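Local structure of ThiJ/PfpI domain protein (4HCJ) at residues E145-S150 and V154-P159. The protein is of unknown function but belongs to the DJ-1/PfpI family of alpha-beta-alpha sandwich proteins and binds magnesium ions. Sequence-based numbering, arbitrary orientation.
Sequences ENVVVS and VTANGP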
loop_
_atom_site.group_PDB
_atom_site.type_symbol
_atom_site.label_atom_id
_atom_site.label_comp_id
_atom_site.label_asym_id
_atom_site.label_seq_id
_atom_site.Cartn_x
_atom_site.Cartn_y
_atom_site.Cartn_z
ATOM N N GLU A 145 1.678 -4.187 -17.054
ATOM C CA GLU A 145 0.300 -4.301 -16.601
ATOM C C GLU A 145 -0.002 -3.164 -15.639
ATOM O O GLU A 145 0.897 -2.622 -14.984
ATOM C CB GLU A 145 0.077 -5.628 -15.857
ATOM C CG GLU A 145 0.425 -6.891 -16.625
ATOM C CD GLU A 145 -0.446 -7.158 -17.842
ATOM O OE1 GLU A 145 -1.489 -6.511 -18.060
ATOM O OE2 GLU A 145 -0.083 -8.077 -18.598
ATOM N N ASN A 146 -1.286 -2.850 -15.507
ATOM C CA ASN A 146 -1.742 -1.853 -14.549
ATOM C C ASN A 146 -1.760 -2.361 -13.111
ATOM O O ASN A 146 -1.553 -1.576 -12.183
ATOM C CB ASN A 146 -3.139 -1.367 -14.942
ATOM C CG ASN A 146 -3.106 -0.542 -16.218
ATOM O OD1 ASN A 146 -2.387 0.447 -16.302
ATOM N ND2 ASN A 146 -3.807 -0.989 -17.243
ATOM N N VAL A 147 -2.055 -3.650 -12.937
ATOM C CA VAL A 147 -2.135 -4.295 -11.628
ATOM C C VAL A 147 -1.530 -5.683 -11.762
ATOM O O VAL A 147 -1.730 -6.359 -12.790
ATOM C CB VAL A 147 -3.612 -4.456 -11.153
ATOM C CG1 VAL A 147 -3.675 -5.106 -9.781
ATOM C CG2 VAL A 147 -4.328 -3.118 -11.135
ATOM N N VAL A 148 -0.779 -6.112 -10.752
ATOM C CA VAL A 148 -0.176 -7.444 -10.746
ATOM C C VAL A 148 -0.402 -8.092 -9.396
ATOM O O VAL A 148 -0.025 -7.544 -8.357
ATOM C CB VAL A 148 1.348 -7.423 -11.036
ATOM C CG1 VAL A 148 1.943 -8.827 -10.984
ATOM C CG2 VAL A 148 1.649 -6.744 -12.370
ATOM N N VAL A 149 -0.999 -9.283 -9.414
ATOM C CA VAL A 149 -1.164 -10.096 -8.219
ATOM C C VAL A 149 -0.136 -11.220 -8.262
ATOM O O VAL A 149 -0.137 -12.029 -9.199
ATOM C CB VAL A 149 -2.588 -10.703 -8.141
ATOM C CG1 VAL A 149 -2.702 -11.668 -6.963
ATOM C CG2 VAL A 149 -3.634 -9.598 -8.054
ATOM N N SER A 150 0.726 -11.273 -7.250
ATOM C CA SER A 150 1.764 -12.296 -7.137
ATOM C C SER A 150 1.650 -12.926 -5.756
ATOM O O SER A 150 2.302 -12.490 -4.800
ATOM C CB SER A 150 3.150 -11.678 -7.359
ATOM O OG SER A 150 3.223 -11.205 -8.691
ATOM N N VAL A 154 0.408 -7.559 -4.000
ATOM C CA VAL A 154 -0.376 -6.930 -5.053
ATOM C C VAL A 154 0.202 -5.541 -5.312
ATOM O O VAL A 154 0.418 -4.779 -4.374
ATOM C CB VAL A 154 -1.876 -6.785 -4.674
ATOM C CG1 VAL A 154 -2.658 -6.192 -5.833
ATOM C CG2 VAL A 154 -2.456 -8.143 -4.266
ATOM N N THR A 155 0.477 -5.224 -6.576
ATOM C CA THR A 155 1.013 -3.916 -6.915
ATOM C C THR A 155 0.207 -3.301 -8.054
ATOM O O THR A 155 -0.442 -4.009 -8.846
ATOM C CB THR A 155 2.515 -3.969 -7.270
ATOM O OG1 THR A 155 2.716 -4.876 -8.359
ATOM C CG2 THR A 155 3.373 -4.386 -6.072
ATOM N N ALA A 156 0.252 -1.974 -8.145
ATOM C CA ALA A 156 -0.410 -1.250 -9.217
ATOM C C ALA A 156 0.404 -0.025 -9.589
ATOM O O ALA A 156 1.229 0.463 -8.810
ATOM C CB ALA A 156 -1.842 -0.873 -8.839
ATOM N N ASN A 157 0.148 0.491 -10.788
ATOM C CA ASN A 157 1.066 1.446 -11.397
ATOM C C ASN A 157 0.764 2.929 -11.176
ATOM O O ASN A 157 1.371 3.762 -11.829
ATOM C CB ASN A 157 1.240 1.164 -12.890
ATOM C CG ASN A 157 0.015 1.495 -13.696
ATOM O OD1 ASN A 157 -1.034 1.809 -13.147
ATOM N ND2 ASN A 157 0.132 1.382 -15.010
ATOM N N GLY A 158 -0.143 3.270 -10.264
ATOM C CA GLY A 158 -0.398 4.663 -9.942
ATOM C C GLY A 158 -1.866 5.011 -9.948
ATOM O O GLY A 158 -2.737 4.129 -9.999
ATOM N N PRO A 159 -2.171 6.315 -9.896
ATOM C CA PRO A 159 -3.537 6.738 -9.598
ATOM C C PRO A 159 -4.554 6.342 -10.658
ATOM O O PRO A 159 -5.712 6.155 -10.299
ATOM C CB PRO A 159 -3.425 8.259 -9.438
ATOM C CG PRO A 159 -2.114 8.621 -10.082
ATOM C CD PRO A 159 -1.223 7.445 -9.897
HETATM O O HOH W 1 2.807 -7.581 -7.597
#
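Val-148 and Thr-155 face each other as the hydrogen-bonded pair of an antiparallel beta hairpin, Val-148 N giving to Thr-155 O (2.9 Å) and Thr-155 N returning to Val-148 O (3.0 Å). Val-148 O also takes a bond from a water that itself accepts from Thr-155 OG1, a hydroxyl bonded in turn to Thr-126 N. The non-hydrogen-bonded pairs on either side put Val-147, Val-149, Val-154 and Ala-156 on one face, where Val-147, Val-149 and Ala-156 touch helix 162-174; there Val-154 CG1, anti to its own N (chi1 -177°), meets Val-149 CG2 at 4.2 Å, and Val-147 CG2 lies 4.1 Å from Ala-156 CB. Just beyond the strands, one backbone and one side-chain bond link two asparagines. Asn-157 N bonds Asn-146 O at 3.0 Å, and its side chain follows: CB passes 4.0 Å from that same Asn-146 O, chi1 of 71° turns the amide toward Asn-146 with CG 3.7 Å from Asn-146 OD1, OD1 is held by Ser-161 OG, and ND2 reaches Asn-146 OD1 at 3.0 Å in a bent bond, the amide planes 72° apart. With an alanine in place of Asn-157, Asn-146 OD1 and Ser-161 OG would each probably lose this partner, freeing the Asn-146 amide to turn. Backbone bonds thus hold 147-150, outermost within this chain, on 153-156; Thr-155 N and water both grip Val-148 O, and the Asn-157 amide uses both ends to tie down the hairpin's open end.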